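Local coordinates for protein beta-1,3-1,4-glucanase (Caldicellulosiruptor sp. F32, PDB 5H4R) that probably hydrolyses mixed-linkage beta-1,3-1,4-glucans such as lichenan as a glycoside hydrolase family 5 enzyme, and here holds cellotetraose in its cleft, at residues A[127-131]-A[132-136]; A[190-194]-A[195-199]; A[305-308]-A[309-313]. The protein carries 1 engineered substitution. All blocks are in the same frame, centred on the assembly; numbering follows the deposited sequence.

Contact 1: A[127-131]-A[132-136]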
loop_
_atom_site.group_PDB
_atom_site.type_symbol
_atom_site.label_atom_id
_atom_site.label_comp_id
_atom_site.label_asym_id
_atom_site.label_seq_id
_atom_site.Cartn_x
_atom_site.Cartn_y
_atom_site.Cartn_z
ATOM N N ASP A 127 -15.185 2.816 9.097
ATOM C CA ASP A 127 -15.801 3.692 10.091
ATOM C C ASP A 127 -15.009 3.691 11.395
ATOM O O ASP A 127 -14.921 4.726 12.068
ATOM C CB ASP A 127 -17.266 3.288 10.350
ATOM C CG ASP A 127 -18.220 3.728 9.241
ATOM O OD1 ASP A 127 -17.765 4.341 8.260
ATOM O OD2 ASP A 127 -19.438 3.457 9.341
ATOM N N TYR A 128 -14.432 2.538 11.785
ATOM C CA TYR A 128 -13.590 2.533 12.979
ATOM C C TYR A 128 -12.493 3.571 12.844
ATOM O O TYR A 128 -12.167 4.275 13.806
ATOM C CB TYR A 128 -12.901 1.183 13.224
ATOM C CG TYR A 128 -13.755 -0.050 13.448
ATOM C CD1 TYR A 128 -15.041 0.021 13.956
ATOM C CD2 TYR A 128 -13.235 -1.297 13.151
ATOM C CE1 TYR A 128 -15.802 -1.146 14.149
ATOM C CE2 TYR A 128 -13.977 -2.452 13.342
ATOM C CZ TYR A 128 -15.242 -2.379 13.837
ATOM O OH TYR A 128 -15.929 -3.570 14.012
ATOM N N ALA A 129 -11.881 3.628 11.658
ATOM C CA ALA A 129 -10.760 4.535 11.408
ATOM C C ALA A 129 -11.223 5.978 11.262
ATOM O O ALA A 129 -10.559 6.910 11.748
ATOM C CB ALA A 129 -10.016 4.088 10.161
ATOM N N MET A 130 -12.347 6.198 10.584
ATOM C CA MET A 130 -12.880 7.558 10.486
ATOM C C MET A 130 -13.219 8.115 11.863
ATOM O O MET A 130 -13.042 9.310 12.123
ATOM C CB MET A 130 -14.120 7.593 9.584
ATOM C CG MET A 130 -13.859 7.137 8.155
ATOM S SD MET A 130 -12.893 8.312 7.164
ATOM C CE MET A 130 -14.010 9.684 7.029
ATOM N N LYS A 131 -13.745 7.277 12.764
ATOM C CA LYS A 131 -14.061 7.766 14.101
ATOM C C LYS A 131 -12.813 8.236 14.828
ATOM O O LYS A 131 -12.891 9.134 15.682
ATOM C CB LYS A 131 -14.774 6.681 14.896
ATOM C CG LYS A 131 -16.217 6.516 14.478
ATOM C CD LYS A 131 -16.902 5.384 15.249
ATOM C CE LYS A 131 -18.441 5.458 15.168
ATOM N NZ LYS A 131 -18.970 5.132 13.817
ATOM N N ASN A 132 -11.669 7.669 14.482
ATOM C CA ASN A 132 -10.372 8.064 15.013
ATOM C C ASN A 132 -9.729 9.182 14.199
ATOM O O ASN A 132 -8.577 9.532 14.458
ATOM C CB ASN A 132 -9.439 6.864 15.072
ATOM C CG ASN A 132 -9.663 6.008 16.322
ATOM O OD1 ASN A 132 -9.334 6.412 17.444
ATOM N ND2 ASN A 132 -10.220 4.831 16.132
ATOM N N LYS A 133 -10.465 9.771 13.258
ATOM C CA LYS A 133 -9.978 10.893 12.445
ATOM C C LYS A 133 -8.692 10.535 11.683
ATOM O O LYS A 133 -7.843 11.393 11.443
ATOM C CB LYS A 133 -9.786 12.140 13.309
ATOM C CG LYS A 133 -11.105 12.648 13.947
ATOM C CD LYS A 133 -10.917 13.962 14.668
ATOM C CE LYS A 133 -12.180 14.363 15.420
ATOM N NZ LYS A 133 -11.969 15.568 16.269
ATOM N N MET A 134 -8.580 9.285 11.243
ATOM C CA MET A 134 -7.399 8.786 10.543
ATOM C C MET A 134 -7.606 8.914 9.048
ATOM O O MET A 134 -8.742 8.931 8.567
ATOM C CB MET A 134 -7.127 7.324 10.909
ATOM C CG MET A 134 -6.805 7.146 12.354
ATOM S SD MET A 134 -6.628 5.407 12.768
ATOM C CE MET A 134 -4.952 5.152 12.171
ATOM N N TYR A 135 -6.503 9.050 8.316
ATOM C CA TYR A 135 -6.554 8.835 6.881
ATOM C C TYR A 135 -6.738 7.344 6.623
ATOM O O TYR A 135 -6.254 6.506 7.382
ATOM C CB TYR A 135 -5.282 9.375 6.216
ATOM C CG TYR A 135 -5.172 10.869 6.335
ATOM C CD1 TYR A 135 -4.651 11.456 7.472
ATOM C CD2 TYR A 135 -5.595 11.688 5.312
ATOM C CE1 TYR A 135 -4.557 12.832 7.591
ATOM C CE2 TYR A 135 -5.539 13.044 5.420
ATOM C CZ TYR A 135 -5.005 13.626 6.547
ATOM O OH TYR A 135 -4.962 14.994 6.611
ATOM N N VAL A 136 -7.505 7.010 5.584
ATOM C CA VAL A 136 -7.834 5.627 5.273
ATOM C C VAL A 136 -7.614 5.410 3.790
ATOM O O VAL A 136 -8.073 6.219 2.975
ATOM C CB VAL A 136 -9.292 5.282 5.627
ATOM C CG1 VAL A 136 -9.607 3.831 5.282
ATOM C CG2 VAL A 136 -9.559 5.545 7.095
#
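The carbonyl oxygen of Ala129 takes two backbone N-H groups at the end of the helix: a nearly straight bond from Met134 N (3.1 Å from Ala129 O, 165° at the hydrogen) and a weak, bent one from Asn132 N. Lys133 N reaches the next carbonyl, Met130 O, at 2.9 Å. Together the Met134-Ala129 and Lys133-Met130 bonds make a Schellman motif, with Lys133, at phi 57°, as the C-prime residue that turns the chain out of the helix. The side chain of Asn132 folds back on the last turn: its CG stands anti to its own carbonyl carbon (chi1 -82°), which brings ND2 to 3.1 Å from Tyr128 O, tilted out of the carbonyl plane. The same ND2 also bonds to Asp87, so the amide nitrogen has two acceptors. Beneath the turn, Ala129 CB presses on Val136 CG2 at 3.4 Å, tight for two methyl carbons, while Met130 SD lies more loosely against that same CG2. Here helix 116-131 hands over to strand 135-139 of the beta/alpha barrel; Ala129 and Val136 both pack on Ile97 of the adjacent strand 96-99, and Lys90 of helix 83-91 bonds to Asn132 O and touches Met134.

Contact 2: A[190-194]-A[195-199]. With BGC (beta-D-glucopyranose), chain B.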
loop_
_atom_site.group_PDB
_atom_site.type_symbol
_atom_site.label_atom_id
_atom_site.label_comp_id
_atom_site.label_asym_id
_atom_site.label_seq_id
_atom_site.Cartn_x
_atom_site.Cartn_y
_atom_site.Cartn_z
ATOM N N ARG A 190 0.362 -6.584 -12.393
ATOM C CA ARG A 190 1.498 -7.255 -13.011
ATOM C C ARG A 190 1.009 -8.492 -13.751
ATOM O O ARG A 190 -0.130 -8.930 -13.593
ATOM C CB ARG A 190 2.538 -7.654 -11.971
ATOM C CG ARG A 190 2.037 -8.740 -11.019
ATOM C CD ARG A 190 2.841 -8.791 -9.744
ATOM N NE ARG A 190 2.496 -9.973 -8.978
ATOM C CZ ARG A 190 1.456 -10.062 -8.156
ATOM N NH1 ARG A 190 0.634 -9.030 -7.988
ATOM N NH2 ARG A 190 1.212 -11.193 -7.522
ATOM N N LEU A 191 1.909 -9.073 -14.532
ATOM C CA LEU A 191 1.675 -10.368 -15.138
ATOM C C LEU A 191 2.114 -11.379 -14.095
ATOM O O LEU A 191 3.137 -11.177 -13.440
ATOM C CB LEU A 191 2.468 -10.510 -16.442
ATOM C CG LEU A 191 2.199 -9.419 -17.493
ATOM C CD1 LEU A 191 3.202 -9.516 -18.635
ATOM C CD2 LEU A 191 0.803 -9.547 -18.021
ATOM N N THR A 192 1.321 -12.409 -13.871
ATOM C CA THR A 192 1.654 -13.386 -12.839
ATOM C C THR A 192 2.121 -14.701 -13.454
ATOM O O THR A 192 1.775 -15.045 -14.580
ATOM C CB THR A 192 0.470 -13.661 -11.915
ATOM O OG1 THR A 192 -0.596 -14.219 -12.686
ATOM C CG2 THR A 192 0.022 -12.404 -11.226
ATOM N N GLY A 193 2.920 -15.439 -12.687
ATOM C CA GLY A 193 3.439 -16.710 -13.146
ATOM C C GLY A 193 4.235 -16.563 -14.423
ATOM O O GLY A 193 3.944 -17.209 -15.432
ATOM N N SER A 194 5.225 -15.671 -14.393
ATOM C CA SER A 194 5.962 -15.258 -15.582
ATOM C C SER A 194 7.295 -14.698 -15.139
ATOM O O SER A 194 7.400 -14.121 -14.055
ATOM C CB SER A 194 5.192 -14.191 -16.367
ATOM O OG SER A 194 6.061 -13.365 -17.122
ATOM N N ARG A 195 8.304 -14.846 -15.998
ATOM C CA ARG A 195 9.596 -14.218 -15.728
ATOM C C ARG A 195 9.457 -12.712 -15.559
ATOM O O ARG A 195 10.328 -12.078 -14.952
ATOM C CB ARG A 195 10.591 -14.524 -16.850
ATOM C CG ARG A 195 10.264 -13.884 -18.182
ATOM C CD ARG A 195 11.119 -14.572 -19.289
ATOM N NE ARG A 195 10.770 -14.157 -20.638
ATOM C CZ ARG A 195 9.607 -14.438 -21.236
ATOM N NH1 ARG A 195 8.659 -15.128 -20.596
ATOM N NH2 ARG A 195 9.381 -14.020 -22.477
ATOM N N PHE A 196 8.382 -12.126 -16.076
ATOM C CA PHE A 196 8.174 -10.686 -15.965
ATOM C C PHE A 196 7.310 -10.274 -14.784
ATOM O O PHE A 196 6.968 -9.101 -14.678
ATOM C CB PHE A 196 7.560 -10.163 -17.258
ATOM C CG PHE A 196 8.432 -10.357 -18.464
ATOM C CD1 PHE A 196 9.740 -9.925 -18.473
ATOM C CD2 PHE A 196 7.925 -10.964 -19.591
ATOM C CE1 PHE A 196 10.547 -10.099 -19.593
ATOM C CE2 PHE A 196 8.708 -11.138 -20.718
ATOM C CZ PHE A 196 10.025 -10.702 -20.723
ATOM N N GLU A 197 6.957 -11.188 -13.887
ATOM C CA GLU A 197 6.030 -10.831 -12.819
ATOM C C GLU A 197 6.558 -9.663 -11.989
ATOM O O GLU A 197 5.789 -8.785 -11.591
ATOM C CB GLU A 197 5.748 -12.047 -11.921
ATOM C CG GLU A 197 4.813 -11.677 -10.770
ATOM C CD GLU A 197 4.155 -12.840 -10.071
ATOM O OE1 GLU A 197 4.319 -14.012 -10.502
ATOM O OE2 GLU A 197 3.452 -12.558 -9.043
ATOM N N TRP A 198 7.858 -9.653 -11.689
ATOM C CA TRP A 198 8.431 -8.631 -10.821
ATOM C C TRP A 198 9.493 -7.773 -11.494
ATOM O O TRP A 198 10.097 -6.927 -10.821
ATOM C CB TRP A 198 9.038 -9.269 -9.559
ATOM C CG TRP A 198 8.027 -10.085 -8.790
ATOM C CD1 TRP A 198 7.985 -11.444 -8.687
ATOM C CD2 TRP A 198 6.890 -9.596 -8.052
ATOM N NE1 TRP A 198 6.928 -11.831 -7.902
ATOM C CE2 TRP A 198 6.216 -10.717 -7.531
ATOM C CE3 TRP A 198 6.368 -8.325 -7.803
ATOM C CZ2 TRP A 198 5.065 -10.610 -6.737
ATOM C CZ3 TRP A 198 5.216 -8.216 -7.026
ATOM C CH2 TRP A 198 4.581 -9.354 -6.495
ATOM N N TRP A 199 9.741 -7.952 -12.786
ATOM C CA TRP A 199 10.794 -7.236 -13.484
ATOM C C TRP A 199 10.384 -7.107 -14.940
ATOM O O TRP A 199 9.852 -8.053 -15.520
ATOM C CB TRP A 199 12.115 -7.992 -13.360
ATOM C CG TRP A 199 13.201 -7.462 -14.235
ATOM C CD1 TRP A 199 14.016 -6.393 -13.977
ATOM C CD2 TRP A 199 13.590 -7.966 -15.514
ATOM N NE1 TRP A 199 14.893 -6.209 -15.017
ATOM C CE2 TRP A 199 14.655 -7.165 -15.973
ATOM C CE3 TRP A 199 13.145 -9.025 -16.314
ATOM C CZ2 TRP A 199 15.280 -7.388 -17.199
ATOM C CZ3 TRP A 199 13.771 -9.246 -17.526
ATOM C CH2 TRP A 199 14.823 -8.431 -17.957
HETATM C C2 BGC B . 6.740 -10.267 -2.922
HETATM C C3 BGC B . 5.269 -9.955 -2.652
HETATM C C4 BGC B . 5.112 -8.526 -2.128
HETATM C C5 BGC B . 5.777 -7.554 -3.110
HETATM C C6 BGC B . 6.023 -6.136 -2.579
HETATM C C1 BGC B . 7.306 -9.248 -3.912
HETATM O O1 BGC B . 8.719 -9.418 -4.134
HETATM O O2 BGC B . 6.819 -11.607 -3.426
HETATM O O3 BGC B . 4.758 -10.871 -1.684
HETATM O O4 BGC B . 3.685 -8.342 -2.025
HETATM O O5 BGC B . 7.111 -7.973 -3.330
HETATM O O6 BGC B . 6.870 -5.381 -3.490
HETATM O O HOH W 1 6.340 -15.363 -11.517
#
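Arg195 and Phe196 occupy the middle of a type I beta turn from Ser194 to Glu197, closed by Glu197 N to Ser194 O at 3.0 Å. Phe196 N bonds to Ser194 OG, 2.8 Å away, because that hydroxyl stands anti to Ser194 N (chi1 154°), beside the carbonyl carbon. The extended Glu197 reaches back: its OE2 receives both Arg190 NE, at 2.8 Å, and Arg190 NH2, a side-on salt bridge to one oxygen near the guanidinium plane; its OE1 accepts Gly193 N from above the carboxylate plane, and a water links OE1 to Ser194 N. An alanine here removes the carboxylate, which would probably leave Arg190 without its ion-pair mate, less firmly held against Trp198 though still bonded to O of the engineered Gln188, and Gly193 N without its acceptor. The Trp198 indole comes next, its plane 15° from the guanidinium: Arg190 NE lies 3.3 Å from Trp198 CH2, and Arg190 CD makes a CH-pi contact with the six-membered ring. On the opposite face a bound glucose comes near through C1, 3.8 Å from Trp198 CH2, toward the rim. The loop links barrel strand 181-184 to helix 205-226, on which Leu191 and Phe196 rest.

Contact 3: A[305-308]-A[309-313]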
loop_
_atom_site.group_PDB
_atom_site.type_symbol
_atom_site.label_atom_id
_atom_site.label_comp_id
_atom_site.label_asym_id
_atom_site.label_seq_id
_atom_site.Cartn_x
_atom_site.Cartn_y
_atom_site.Cartn_z
ATOM N N ASP A 305 18.023 4.966 -0.112
ATOM C CA ASP A 305 18.310 6.289 -0.645
ATOM C C ASP A 305 18.009 6.358 -2.131
ATOM O O ASP A 305 17.469 7.361 -2.616
ATOM C CB ASP A 305 19.775 6.662 -0.444
ATOM C CG ASP A 305 20.204 6.669 1.000
ATOM O OD1 ASP A 305 19.349 6.721 1.892
ATOM O OD2 ASP A 305 21.436 6.661 1.235
ATOM N N TYR A 306 18.407 5.328 -2.884
ATOM C CA TYR A 306 18.375 5.435 -4.336
ATOM C C TYR A 306 16.958 5.600 -4.862
ATOM O O TYR A 306 16.691 6.502 -5.660
ATOM C CB TYR A 306 19.022 4.231 -5.001
ATOM C CG TYR A 306 19.166 4.467 -6.501
ATOM C CD1 TYR A 306 20.001 5.477 -6.963
ATOM C CD2 TYR A 306 18.460 3.726 -7.434
ATOM C CE1 TYR A 306 20.135 5.746 -8.299
ATOM C CE2 TYR A 306 18.611 3.988 -8.804
ATOM C CZ TYR A 306 19.443 5.003 -9.216
ATOM O OH TYR A 306 19.616 5.303 -10.565
ATOM N N PHE A 307 16.042 4.707 -4.480
ATOM C CA PHE A 307 14.719 4.832 -5.075
ATOM C C PHE A 307 14.014 6.084 -4.559
ATOM O O PHE A 307 13.262 6.720 -5.300
ATOM C CB PHE A 307 13.890 3.541 -4.851
ATOM C CG PHE A 307 13.130 3.498 -3.552
ATOM C CD1 PHE A 307 11.828 4.003 -3.450
ATOM C CD2 PHE A 307 13.680 2.902 -2.445
ATOM C CE1 PHE A 307 11.148 3.952 -2.265
ATOM C CE2 PHE A 307 12.993 2.852 -1.247
ATOM C CZ PHE A 307 11.711 3.367 -1.165
ATOM N N MET A 308 14.273 6.480 -3.316
ATOM C CA MET A 308 13.628 7.674 -2.790
ATOM C C MET A 308 14.161 8.919 -3.480
ATOM O O MET A 308 13.394 9.847 -3.791
ATOM C CB MET A 308 13.829 7.740 -1.283
ATOM C CG MET A 308 13.122 6.637 -0.531
ATOM S SD MET A 308 13.179 6.985 1.216
ATOM C CE MET A 308 12.283 5.589 1.855
ATOM N N ASP A 309 15.468 8.950 -3.758
ATOM C CA ASP A 309 16.033 10.054 -4.522
ATOM C C ASP A 309 15.384 10.176 -5.895
ATOM O O ASP A 309 15.086 11.284 -6.356
ATOM C CB ASP A 309 17.536 9.870 -4.704
ATOM C CG ASP A 309 18.336 10.229 -3.466
ATOM O OD1 ASP A 309 17.832 10.982 -2.592
ATOM O OD2 ASP A 309 19.500 9.758 -3.388
ATOM N N LYS A 310 15.172 9.049 -6.582
ATOM C CA LYS A 310 14.615 9.129 -7.924
ATOM C C LYS A 310 13.161 9.591 -7.888
ATOM O O LYS A 310 12.723 10.349 -8.769
ATOM C CB LYS A 310 14.729 7.778 -8.636
ATOM C CG LYS A 310 16.159 7.268 -8.832
ATOM C CD LYS A 310 16.961 8.121 -9.749
ATOM C CE LYS A 310 17.899 9.093 -9.021
ATOM N NZ LYS A 310 18.796 9.834 -9.993
ATOM N N LEU A 311 12.402 9.136 -6.882
ATOM C CA LEU A 311 11.014 9.567 -6.714
ATOM C C LEU A 311 10.930 11.042 -6.338
ATOM O O LEU A 311 10.033 11.760 -6.808
ATOM C CB LEU A 311 10.321 8.707 -5.661
ATOM C CG LEU A 311 10.041 7.254 -6.030
ATOM C CD1 LEU A 311 9.459 6.521 -4.850
ATOM C CD2 LEU A 311 9.107 7.124 -7.233
ATOM N N TYR A 312 11.837 11.516 -5.483
ATOM C CA TYR A 312 11.891 12.943 -5.195
ATOM C C TYR A 312 12.191 13.744 -6.466
ATOM O O TYR A 312 11.543 14.765 -6.737
ATOM C CB TYR A 312 12.927 13.219 -4.107
ATOM C CG TYR A 312 13.127 14.679 -3.851
ATOM C CD1 TYR A 312 12.282 15.369 -3.002
ATOM C CD2 TYR A 312 14.136 15.386 -4.495
ATOM C CE1 TYR A 312 12.448 16.720 -2.777
ATOM C CE2 TYR A 312 14.310 16.747 -4.289
ATOM C CZ TYR A 312 13.460 17.411 -3.423
ATOM O OH TYR A 312 13.651 18.771 -3.206
ATOM N N ASP A 313 13.131 13.267 -7.294
ATOM C CA ASP A 313 13.502 14.000 -8.499
ATOM C C ASP A 313 12.333 14.100 -9.468
ATOM O O ASP A 313 12.068 15.167 -10.040
ATOM C CB ASP A 313 14.679 13.329 -9.209
ATOM C CG ASP A 313 15.980 13.420 -8.446
ATOM O OD1 ASP A 313 16.068 14.184 -7.463
ATOM O OD2 ASP A 313 16.937 12.722 -8.864
HETATM O O HOH W 2 20.189 7.891 -11.698
#
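Tyr306 and Lys310, one helical turn apart, meet with the lysine chain laid over a face of the phenol ring. Lys310 CG makes a CH-pi contact 4.2 Å from the Tyr306 ring centroid; Lys310 CD lies 4.0 Å from Tyr306 OH, and CE comes closest to the ring at CE1. Two features bring this about: Tyr306 CG lies opposite its backbone N (chi1 -171°), which swings the ring along the helix toward Lys310, and the lysine chain bends at chi2 and chi3 to stay close to the ring. One water joins the polar ends, 2.9 Å from Tyr306 OH and accepting from Lys310 NZ. The ammonium also makes a long salt bridge to Asp313.

Phe307 and Leu311 are placed differently: Leu311 CD1 meets the ring at its edge, 3.7 Å from Phe307 CD1, while Met308 CG lies over one face of that ring. Behind these pairs runs ordinary alpha-helical bonding, from Asp309 N to Asp305 O (2.8 Å) through Tyr312 N to Met308 O. The carboxylates of Asp305 and Asp309 do not touch; the first bonds to Tyr345, the second makes a salt bridge with Arg353.

Helix 298-316 is an outer helix of the barrel. Phe307 and Met308 face inward onto Ile324 of strand 322-327, both also touch Tyr346 of the neighbouring helix 336-352, and Leu311 packs against helix 247-250 through Val249 and Leu250.

The three contacts follow one another along a single TIM-barrel chain and do not touch. Contact 2 alone meets the sugar: Trp198 belongs to the glycan pocket, and the engineered Gln188, just before residues 190-199, bonds to the same glucose. Contact 3 does not touch the sugar; the Phe307 side chain is about 10 Å from a bound glucose, and its nearest atoms are about 12 Å from those of contact 2, centres 24 Å apart. Contact 1, where a helix passes into a barrel strand, lies on the other side of the chain's centre from contact 2, centres 35 Å apart. Contacts 1 and 3 have centres 30 Å apart and nearest atoms about 18 Å apart.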